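Local coordinates for protein AlyQ (Persicobacter sp. CCB-QB2, PDB 5XNR) that probably binds and depolymerises alginate by beta-elimination, pairing a CBM32 carbohydrate-binding module with an alginate lyase domain, at residues K189-F194 with V383-F388; R212-E217 with Y355-N360; V235-Q240 with V302-F307. All coordinates share one frame; numbering follows the deposited sequence.

Contact 1. Residues K189-F194 with V383-F388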
loop_
_atom_site.group_PDB
_atom_site.type_symbol
_atom_site.label_atom_id
_atom_site.label_comp_id
_atom_site.label_asym_id
_atom_site.label_seq_id
_atom_site.Cartn_x
_atom_site.Cartn_y
_atom_site.Cartn_z
ATOM N N LYS A 189 3.574 10.114 1.522
ATOM C CA LYS A 189 3.566 11.336 0.746
ATOM C C LYS A 189 3.622 10.990 -0.744
ATOM O O LYS A 189 4.211 11.756 -1.541
ATOM C CB LYS A 189 4.746 12.243 1.116
ATOM C CG LYS A 189 4.847 12.666 2.578
ATOM C CD LYS A 189 5.500 14.033 2.760
ATOM C CE LYS A 189 6.647 14.051 3.750
ATOM N NZ LYS A 189 6.178 14.296 5.133
ATOM N N ASN A 190 3.003 9.843 -1.086
ATOM C CA ASN A 190 3.007 9.311 -2.450
ATOM C C ASN A 190 1.581 8.994 -2.938
ATOM O O ASN A 190 1.446 8.474 -4.051
ATOM C CB ASN A 190 3.888 8.065 -2.571
ATOM C CG ASN A 190 3.495 6.935 -1.641
ATOM O OD1 ASN A 190 2.431 6.956 -1.018
ATOM N ND2 ASN A 190 4.351 5.928 -1.553
ATOM N N ALA A 191 0.531 9.284 -2.161
ATOM C CA ALA A 191 -0.827 8.933 -2.601
ATOM C C ALA A 191 -1.855 9.852 -1.938
ATOM O O ALA A 191 -1.546 10.500 -0.967
ATOM C CB ALA A 191 -1.120 7.495 -2.284
ATOM N N MET A 192 -3.054 9.923 -2.509
ATOM C CA MET A 192 -4.171 10.662 -1.900
ATOM C C MET A 192 -5.181 9.644 -1.384
ATOM O O MET A 192 -5.350 8.569 -1.975
ATOM C CB MET A 192 -4.881 11.622 -2.858
ATOM C CG MET A 192 -4.697 11.309 -4.327
ATOM S SD MET A 192 -5.655 12.414 -5.405
ATOM C CE MET A 192 -5.630 11.386 -6.872
ATOM N N VAL A 193 -5.814 10.003 -0.270
ATOM C CA VAL A 193 -6.663 9.090 0.444
ATOM C C VAL A 193 -8.074 9.670 0.442
ATOM O O VAL A 193 -8.288 10.788 0.862
ATOM C CB VAL A 193 -6.171 8.874 1.882
ATOM C CG1 VAL A 193 -6.950 7.774 2.558
ATOM C CG2 VAL A 193 -4.686 8.587 1.934
ATOM N N PHE A 194 -9.003 8.868 -0.043
ATOM C CA PHE A 194 -10.379 9.181 -0.033
ATOM C C PHE A 194 -11.069 8.351 1.061
ATOM O O PHE A 194 -11.309 7.157 0.872
ATOM C CB PHE A 194 -10.960 8.856 -1.409
ATOM C CG PHE A 194 -10.376 9.617 -2.570
ATOM C CD1 PHE A 194 -9.249 9.157 -3.223
ATOM C CD2 PHE A 194 -10.980 10.771 -3.036
ATOM C CE1 PHE A 194 -8.737 9.835 -4.322
ATOM C CE2 PHE A 194 -10.465 11.455 -4.129
ATOM C CZ PHE A 194 -9.345 10.983 -4.775
ATOM N N VAL A 383 -6.907 4.426 -1.517
ATOM C CA VAL A 383 -5.637 5.117 -1.595
ATOM C C VAL A 383 -5.197 5.081 -3.060
ATOM O O VAL A 383 -4.998 3.987 -3.601
ATOM C CB VAL A 383 -4.561 4.462 -0.696
ATOM C CG1 VAL A 383 -3.315 5.322 -0.633
ATOM C CG2 VAL A 383 -5.044 4.172 0.721
ATOM N N VAL A 384 -5.009 6.261 -3.654
ATOM C CA VAL A 384 -4.684 6.392 -5.081
ATOM C C VAL A 384 -3.254 6.918 -5.242
ATOM O O VAL A 384 -2.960 8.046 -4.877
ATOM C CB VAL A 384 -5.675 7.318 -5.808
ATOM C CG1 VAL A 384 -5.253 7.523 -7.242
ATOM C CG2 VAL A 384 -7.088 6.785 -5.749
ATOM N N TYR A 385 -2.386 6.089 -5.819
ATOM C CA TYR A 385 -1.000 6.430 -5.977
ATOM C C TYR A 385 -0.826 7.231 -7.271
ATOM O O TYR A 385 -0.040 8.177 -7.302
ATOM C CB TYR A 385 -0.148 5.157 -5.924
ATOM C CG TYR A 385 -0.179 4.459 -4.589
ATOM C CD1 TYR A 385 -1.186 3.567 -4.260
ATOM C CD2 TYR A 385 0.770 4.734 -3.614
ATOM C CE1 TYR A 385 -1.236 2.966 -3.011
ATOM C CE2 TYR A 385 0.734 4.136 -2.362
ATOM C CZ TYR A 385 -0.267 3.237 -2.066
ATOM O OH TYR A 385 -0.313 2.642 -0.838
ATOM N N ASP A 386 -1.555 6.867 -8.334
ATOM C CA ASP A 386 -1.394 7.511 -9.631
ATOM C C ASP A 386 -2.634 7.295 -10.492
ATOM O O ASP A 386 -3.379 6.376 -10.295
ATOM C CB ASP A 386 -0.176 6.934 -10.343
ATOM C CG ASP A 386 0.340 7.746 -11.519
ATOM O OD1 ASP A 386 0.244 8.990 -11.485
ATOM O OD2 ASP A 386 0.875 7.118 -12.441
ATOM N N TYR A 387 -2.836 8.139 -11.473
ATOM C CA TYR A 387 -3.971 7.974 -12.352
ATOM C C TYR A 387 -3.781 8.857 -13.590
ATOM O O TYR A 387 -3.012 9.819 -13.529
ATOM C CB TYR A 387 -5.269 8.363 -11.641
ATOM C CG TYR A 387 -5.356 9.840 -11.393
ATOM C CD1 TYR A 387 -4.788 10.405 -10.267
ATOM C CD2 TYR A 387 -5.929 10.692 -12.327
ATOM C CE1 TYR A 387 -4.828 11.777 -10.062
ATOM C CE2 TYR A 387 -5.970 12.066 -12.137
ATOM C CZ TYR A 387 -5.421 12.613 -10.993
ATOM O OH TYR A 387 -5.490 13.957 -10.765
ATOM N N PHE A 388 -4.483 8.544 -14.689
ATOM C CA PHE A 388 -4.569 9.480 -15.824
ATOM C C PHE A 388 -5.811 9.141 -16.638
ATOM O O PHE A 388 -6.360 8.051 -16.499
ATOM C CB PHE A 388 -3.303 9.471 -16.701
ATOM C CG PHE A 388 -2.982 8.173 -17.414
ATOM C CD1 PHE A 388 -3.681 7.786 -18.557
ATOM C CD2 PHE A 388 -1.943 7.360 -16.969
ATOM C CE1 PHE A 388 -3.385 6.592 -19.196
ATOM C CE2 PHE A 388 -1.638 6.174 -17.620
ATOM C CZ PHE A 388 -2.365 5.785 -18.724
HETATM O O HOH W 1 2.603 8.707 -6.498
#
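Met192 pairs with Val384 where strand 192-197 joins the long strand 379-392 in the seven-stranded antiparallel sheet of the lyase domain's beta-sandwich (jelly roll). This hydrogen-bonded pair is closed by Met192 N to Val384 O at 3.0 Å and by Val384 N to Met192 O, the latter almost straight at 175°. From CB the Met192 side chain runs extended beyond CG: CG passes 3.7 Å from Val384 O, SD carries the chain onward, and the terminal CE settles against Val384 CG1 and the Tyr387 ring, which it approaches crosswise. The other Val384 methyl, CG2, meets Phe194 CE1, so the two methyls of one valine meet two different side chains. Before Met192 the chain of 189-194 is no longer strand, yet it stays close: the CA atoms of Ala191 and Tyr385 are 4.2 Å apart. Ala191 CB lies over one face of the Tyr385 ring, 3.9 Å from its centroid, as a CH-pi contact, and also touches Val383 CG1. Asn190 runs alongside the same ring, while its OD1 is held by Asn186 ND2. A classic beta bulge at Tyr385 and Asp386 faces Lys239, and one water bridges the two backbones here, donating to Asn190 O at 2.7 Å and to Tyr385 O at 2.8 Å.

Contact 2. Residues R212-E217 with Y355-N360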
loop_
_atom_site.group_PDB
_atom_site.type_symbol
_atom_site.label_atom_id
_atom_site.label_comp_id
_atom_site.label_asym_id
_atom_site.label_seq_id
_atom_site.Cartn_x
_atom_site.Cartn_y
_atom_site.Cartn_z
ATOM N N ARG A 212 -19.854 9.237 -0.450
ATOM C CA ARG A 212 -18.683 9.265 -1.320
ATOM C C ARG A 212 -17.653 10.302 -0.862
ATOM O O ARG A 212 -17.975 11.377 -0.424
ATOM C CB ARG A 212 -19.096 9.535 -2.770
ATOM C CG ARG A 212 -19.574 10.949 -3.068
ATOM C CD ARG A 212 -20.971 10.977 -3.687
ATOM N NE ARG A 212 -21.084 10.304 -4.976
ATOM C CZ ARG A 212 -22.189 9.712 -5.439
ATOM N NH1 ARG A 212 -23.360 9.924 -4.865
ATOM N NH2 ARG A 212 -22.109 8.874 -6.454
ATOM N N SER A 213 -16.393 9.942 -1.014
ATOM C CA SER A 213 -15.363 10.931 -1.216
ATOM C C SER A 213 -14.682 10.649 -2.561
ATOM O O SER A 213 -13.843 9.774 -2.632
ATOM C CB SER A 213 -14.381 10.937 -0.084
ATOM O OG SER A 213 -13.393 11.936 -0.295
ATOM N N GLU A 214 -15.048 11.361 -3.626
ATOM C CA GLU A 214 -14.616 10.928 -4.979
ATOM C C GLU A 214 -14.614 12.080 -5.996
ATOM O O GLU A 214 -15.380 13.038 -5.874
ATOM C CB GLU A 214 -15.513 9.761 -5.421
ATOM C CG GLU A 214 -16.836 10.149 -6.044
ATOM C CD GLU A 214 -17.649 8.986 -6.612
ATOM O OE1 GLU A 214 -17.051 7.974 -7.096
ATOM O OE2 GLU A 214 -18.882 9.102 -6.582
ATOM N N LEU A 215 -13.778 11.934 -7.021
ATOM C CA LEU A 215 -13.585 12.956 -8.089
ATOM C C LEU A 215 -14.563 12.736 -9.247
ATOM O O LEU A 215 -14.784 11.619 -9.634
ATOM C CB LEU A 215 -12.157 12.871 -8.629
ATOM C CG LEU A 215 -11.048 13.100 -7.604
ATOM C CD1 LEU A 215 -9.672 12.837 -8.218
ATOM C CD2 LEU A 215 -11.126 14.514 -7.031
ATOM N N ARG A 216 -15.138 13.811 -9.789
ATOM C CA ARG A 216 -15.910 13.729 -11.016
ATOM C C ARG A 216 -15.138 14.477 -12.125
ATOM O O ARG A 216 -14.676 15.612 -11.962
ATOM C CB ARG A 216 -17.318 14.282 -10.769
ATOM C CG ARG A 216 -18.300 14.094 -11.922
ATOM C CD ARG A 216 -18.723 15.382 -12.617
ATOM N NE ARG A 216 -19.919 15.288 -13.465
ATOM C CZ ARG A 216 -19.918 15.267 -14.801
ATOM N NH1 ARG A 216 -18.794 15.218 -15.510
ATOM N NH2 ARG A 216 -21.070 15.303 -15.427
ATOM N N GLU A 217 -14.986 13.833 -13.260
ATOM C CA GLU A 217 -14.258 14.424 -14.391
ATOM C C GLU A 217 -14.838 15.800 -14.758
ATOM O O GLU A 217 -16.040 16.013 -14.688
ATOM C CB GLU A 217 -14.336 13.481 -15.583
ATOM C CG GLU A 217 -13.318 13.797 -16.643
ATOM C CD GLU A 217 -13.285 12.809 -17.797
ATOM O OE1 GLU A 217 -14.058 11.805 -17.785
ATOM O OE2 GLU A 217 -12.469 13.055 -18.700
ATOM N N TYR A 355 -18.829 10.369 -18.515
ATOM C CA TYR A 355 -17.698 10.971 -17.779
ATOM C C TYR A 355 -17.088 9.922 -16.838
ATOM O O TYR A 355 -17.713 8.918 -16.584
ATOM C CB TYR A 355 -18.159 12.211 -17.012
ATOM C CG TYR A 355 -19.321 11.953 -16.091
ATOM C CD1 TYR A 355 -20.619 12.024 -16.557
ATOM C CD2 TYR A 355 -19.128 11.617 -14.760
ATOM C CE1 TYR A 355 -21.696 11.797 -15.713
ATOM C CE2 TYR A 355 -20.194 11.372 -13.907
ATOM C CZ TYR A 355 -21.486 11.456 -14.387
ATOM O OH TYR A 355 -22.557 11.200 -13.578
ATOM N N PHE A 356 -15.861 10.158 -16.376
ATOM C CA PHE A 356 -15.191 9.316 -15.408
ATOM C C PHE A 356 -15.326 9.859 -13.975
ATOM O O PHE A 356 -15.551 11.054 -13.755
ATOM C CB PHE A 356 -13.696 9.249 -15.701
ATOM C CG PHE A 356 -13.328 8.517 -16.963
ATOM C CD1 PHE A 356 -13.688 7.193 -17.139
ATOM C CD2 PHE A 356 -12.613 9.154 -17.965
ATOM C CE1 PHE A 356 -13.369 6.516 -18.305
ATOM C CE2 PHE A 356 -12.279 8.472 -19.124
ATOM C CZ PHE A 356 -12.654 7.152 -19.288
ATOM N N LYS A 357 -15.231 8.940 -13.016
ATOM C CA LYS A 357 -15.080 9.236 -11.605
ATOM C C LYS A 357 -13.962 8.362 -11.049
ATOM O O LYS A 357 -13.854 7.190 -11.431
ATOM C CB LYS A 357 -16.332 8.920 -10.793
ATOM C CG LYS A 357 -17.583 9.669 -11.222
ATOM C CD LYS A 357 -18.726 9.582 -10.213
ATOM C CE LYS A 357 -18.943 10.857 -9.422
ATOM N NZ LYS A 357 -20.318 10.919 -8.862
ATOM N N ILE A 358 -13.166 8.949 -10.153
ATOM C CA ILE A 358 -12.074 8.250 -9.476
ATOM C C ILE A 358 -12.184 8.516 -7.978
ATOM O O ILE A 358 -12.463 9.617 -7.594
ATOM C CB ILE A 358 -10.713 8.722 -10.011
ATOM C CG1 ILE A 358 -10.513 8.365 -11.482
ATOM C CG2 ILE A 358 -9.579 8.209 -9.141
ATOM C CD1 ILE A 358 -9.490 9.262 -12.159
ATOM N N GLY A 359 -11.928 7.506 -7.158
ATOM C CA GLY A 359 -11.920 7.685 -5.728
ATOM C C GLY A 359 -12.748 6.622 -5.032
ATOM O O GLY A 359 -12.669 5.435 -5.381
ATOM N N ASN A 360 -13.592 7.071 -4.107
ATOM C CA ASN A 360 -14.257 6.203 -3.114
ATOM C C ASN A 360 -15.753 6.535 -3.031
ATOM O O ASN A 360 -16.132 7.596 -2.519
ATOM C CB ASN A 360 -13.579 6.356 -1.751
ATOM C CG ASN A 360 -14.321 5.711 -0.597
ATOM O OD1 ASN A 360 -15.446 5.212 -0.763
ATOM N ND2 ASN A 360 -13.687 5.727 0.578
#
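Glu214 and Lys357 meet through a salt bridge, Lys357 NZ to Glu214 OE2 at 3.2 Å, weak as a hydrogen bond. The same oxygen is gripped side-on by Arg212, whose NE, 3.0 Å from Glu214 OE2, and NH2 both lie with it in the guanidinium plane. One carboxylate oxygen thus draws together two cations whose nitrogens, Arg212 NH2 and Lys357 NZ, are only 3.6 Å apart. An alanine in place of Glu214 would probably leave these two positive groups facing each other without their shared counter-charge, free to swing apart. Farther along, the Arg216 guanidinium lies flat on the Tyr355 ring, CZ 3.6 Å from the ring centroid and the planes 15° apart, a stacked cation-pi pair. Its chain reaches the ring by bending at CG (chi2 -112°), and NH1 is fixed by Glu217 O and by Ile226 O. Glu217 lies beside Phe356 and accepts Phe356 N on the anti lone pair of OE1, at 2.8 Å; Trp228 NE1 also donates to OE1, while His391 binds OE2. The backbone ladder that carries these side chains includes Leu215 N to Ile358 O at 2.7 Å. Gly359 faces Glu214 across a non-hydrogen-bonded pair where a CB would clash with Glu214 CA, and its own backbone angles are also ill suited to a side chain. The chain turns a corner at this glycine, and strand 211-217 pairs with both arms, 355-358 and 360-362, as part of the curved antiparallel sheet of the alginate lyase beta-sandwich.

Contact 3. Residues V235-Q240 with V302-F307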
loop_
_atom_site.group_PDB
_atom_site.type_symbol
_atom_site.label_atom_id
_atom_site.label_comp_id
_atom_site.label_asym_id
_atom_site.label_seq_id
_atom_site.Cartn_x
_atom_site.Cartn_y
_atom_site.Cartn_z
ATOM N N VAL A 235 -9.908 6.483 -22.042
ATOM C CA VAL A 235 -9.177 5.649 -21.133
ATOM C C VAL A 235 -9.161 6.284 -19.744
ATOM O O VAL A 235 -8.995 7.485 -19.619
ATOM C CB VAL A 235 -7.749 5.456 -21.663
ATOM C CG1 VAL A 235 -6.945 4.474 -20.838
ATOM C CG2 VAL A 235 -7.786 5.039 -23.123
ATOM N N VAL A 236 -9.330 5.460 -18.715
ATOM C CA VAL A 236 -8.935 5.840 -17.347
ATOM C C VAL A 236 -8.004 4.751 -16.809
ATOM O O VAL A 236 -8.330 3.579 -16.876
ATOM C CB VAL A 236 -10.132 6.064 -16.399
ATOM C CG1 VAL A 236 -11.027 4.845 -16.260
ATOM C CG2 VAL A 236 -9.672 6.514 -15.029
ATOM N N TYR A 237 -6.865 5.178 -16.277
ATOM C CA TYR A 237 -5.957 4.328 -15.563
ATOM C C TYR A 237 -5.867 4.815 -14.125
ATOM O O TYR A 237 -5.780 6.031 -13.898
ATOM C CB TYR A 237 -4.568 4.359 -16.197
ATOM C CG TYR A 237 -3.437 3.942 -15.291
ATOM C CD1 TYR A 237 -3.013 2.635 -15.229
ATOM C CD2 TYR A 237 -2.768 4.872 -14.515
ATOM C CE1 TYR A 237 -1.958 2.257 -14.408
ATOM C CE2 TYR A 237 -1.721 4.518 -13.677
ATOM C CZ TYR A 237 -1.308 3.199 -13.629
ATOM O OH TYR A 237 -0.265 2.844 -12.844
ATOM N N VAL A 238 -5.888 3.865 -13.182
ATOM C CA VAL A 238 -5.751 4.197 -11.768
ATOM C C VAL A 238 -4.830 3.170 -11.114
ATOM O O VAL A 238 -5.054 2.001 -11.258
ATOM C CB VAL A 238 -7.108 4.216 -11.035
ATOM C CG1 VAL A 238 -6.939 4.638 -9.583
ATOM C CG2 VAL A 238 -8.141 5.087 -11.730
ATOM N N LYS A 239 -3.856 3.632 -10.339
ATOM C CA LYS A 239 -3.101 2.797 -9.400
ATOM C C LYS A 239 -3.555 3.131 -7.987
ATOM O O LYS A 239 -3.365 4.254 -7.542
ATOM C CB LYS A 239 -1.589 3.044 -9.477
ATOM C CG LYS A 239 -0.759 2.323 -8.416
ATOM C CD LYS A 239 0.727 2.661 -8.431
ATOM C CE LYS A 239 1.590 1.608 -9.087
ATOM N NZ LYS A 239 3.016 2.027 -9.143
ATOM N N GLN A 240 -4.095 2.143 -7.285
ATOM C CA GLN A 240 -4.760 2.393 -6.019
ATOM C C GLN A 240 -4.794 1.132 -5.154
ATOM O O GLN A 240 -4.551 0.022 -5.632
ATOM C CB GLN A 240 -6.205 2.796 -6.282
ATOM C CG GLN A 240 -7.074 1.697 -6.893
ATOM C CD GLN A 240 -8.426 2.227 -7.322
ATOM O OE1 GLN A 240 -8.760 3.390 -7.120
ATOM N NE2 GLN A 240 -9.209 1.379 -7.951
ATOM N N VAL A 302 -2.112 -3.075 -3.433
ATOM C CA VAL A 302 -2.027 -2.032 -4.434
ATOM C C VAL A 302 -2.262 -2.678 -5.790
ATOM O O VAL A 302 -1.584 -3.666 -6.102
ATOM C CB VAL A 302 -0.660 -1.341 -4.418
ATOM C CG1 VAL A 302 -0.533 -0.296 -5.504
ATOM C CG2 VAL A 302 -0.373 -0.737 -3.064
ATOM N N HIS A 303 -3.224 -2.152 -6.552
ATOM C CA HIS A 303 -3.460 -2.685 -7.890
ATOM C C HIS A 303 -3.430 -1.559 -8.917
ATOM O O HIS A 303 -3.320 -0.397 -8.546
ATOM C CB HIS A 303 -4.763 -3.466 -7.979
ATOM C CG HIS A 303 -5.996 -2.668 -7.726
ATOM N ND1 HIS A 303 -6.691 -2.752 -6.549
ATOM C CD2 HIS A 303 -6.696 -1.820 -8.511
ATOM C CE1 HIS A 303 -7.763 -1.992 -6.613
ATOM N NE2 HIS A 303 -7.791 -1.410 -7.804
ATOM N N GLU A 304 -3.492 -1.960 -10.189
ATOM C CA GLU A 304 -3.673 -1.045 -11.323
ATOM C C GLU A 304 -4.874 -1.520 -12.146
ATOM O O GLU A 304 -5.078 -2.719 -12.327
ATOM C CB GLU A 304 -2.439 -1.006 -12.227
ATOM C CG GLU A 304 -1.166 -0.534 -11.547
ATOM C CD GLU A 304 0.052 -0.738 -12.418
ATOM O OE1 GLU A 304 0.622 -1.845 -12.367
ATOM O OE2 GLU A 304 0.396 0.204 -13.185
ATOM N N VAL A 305 -5.651 -0.570 -12.642
ATOM C CA VAL A 305 -6.848 -0.866 -13.415
ATOM C C VAL A 305 -6.935 0.130 -14.570
ATOM O O VAL A 305 -6.586 1.285 -14.399
ATOM C CB VAL A 305 -8.109 -0.792 -12.542
ATOM C CG1 VAL A 305 -8.258 0.564 -11.880
ATOM C CG2 VAL A 305 -9.354 -1.144 -13.333
ATOM N N ILE A 306 -7.381 -0.350 -15.726
ATOM C CA ILE A 306 -7.743 0.488 -16.872
ATOM C C ILE A 306 -9.159 0.129 -17.340
ATOM O O ILE A 306 -9.476 -1.044 -17.515
ATOM C CB ILE A 306 -6.721 0.307 -18.001
ATOM C CG1 ILE A 306 -5.349 0.833 -17.580
ATOM C CG2 ILE A 306 -7.220 0.941 -19.285
ATOM C CD1 ILE A 306 -4.214 0.328 -18.433
ATOM N N PHE A 307 -10.029 1.127 -17.472
ATOM C CA PHE A 307 -11.168 1.004 -18.353
ATOM C C PHE A 307 -10.804 1.720 -19.653
ATOM O O PHE A 307 -10.273 2.834 -19.610
ATOM C CB PHE A 307 -12.435 1.618 -17.764
ATOM C CG PHE A 307 -12.842 1.181 -16.381
ATOM C CD1 PHE A 307 -12.321 0.049 -15.779
ATOM C CD2 PHE A 307 -13.848 1.863 -15.716
ATOM C CE1 PHE A 307 -12.724 -0.331 -14.508
ATOM C CE2 PHE A 307 -14.281 1.465 -14.456
ATOM C CZ PHE A 307 -13.709 0.373 -13.848
#
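Val235-Gln240 and Val302-Phe307 run antiparallel at 172°, their short axes 4.7 Å apart at closest approach, and three hydrogen-bonded pairs, Val236 with Phe307, Val238 with Val305 and Gln240 with His303, alternate with two non-hydrogen-bonded ones. The straightest rung is His303 N to Gln240 O, 2.7 Å at 173°. At this end the side chains pair as well. Gln240 and His303 lie side by side, with amide and imidazole planes nearly perpendicular at 84°; Gln240 NE2 donates to His303 NE2 at 3.1 Å, somewhat tilted from the ring plane, so that this imidazole nitrogen acts as acceptor. Both CG atoms sit between the backbone N and the carbonyl carbon, which sends the two chains the same way, while Gln240 O rests over one face of the imidazole. Valines continue that face, Val238 CB meeting Val305 CG1 at 3.9 Å. On the reverse side, Tyr237 OH donates to Glu304 OE2 at 2.7 Å, on the anti side of the carboxylate, and the ring presents its edge to both OE2 and Ile306 CG1. The Glu304 carboxylate has further donors: Leu324 N binds OE1 and Ala325 N binds OE2, both at the start of helix 324-330. That helix covers the face bearing Tyr237 and Ile306, and the Tyr237 ring also stacks on Phe388 of strand 379-392. The valine and histidine face looks instead toward strand 269-274, where Met271 touches Gln240, His303 and Val305.

In the fold
The three contacts lie within the alginate lyase domain and are nested along the chain: contact 3 falls inside the loop closed by contact 2, which itself lies inside that of contact 1. Contacts 1 and 3, centres about 11 Å apart, share one seven-stranded antiparallel sheet, where strands 379-392 and 233-244 are neighbours joined by backbone hydrogen bonds at Lys239. Contact 2 belongs to the other sheet; its centre is about 13 Å from the centres of contacts 1 and 3. Between the sheets, Phe356 and Ile358 pack on Val236, Ile358 meets Tyr387, and Phe194 meets Leu215, so side chains from all three contacts build one sandwich core from strands far apart in sequence.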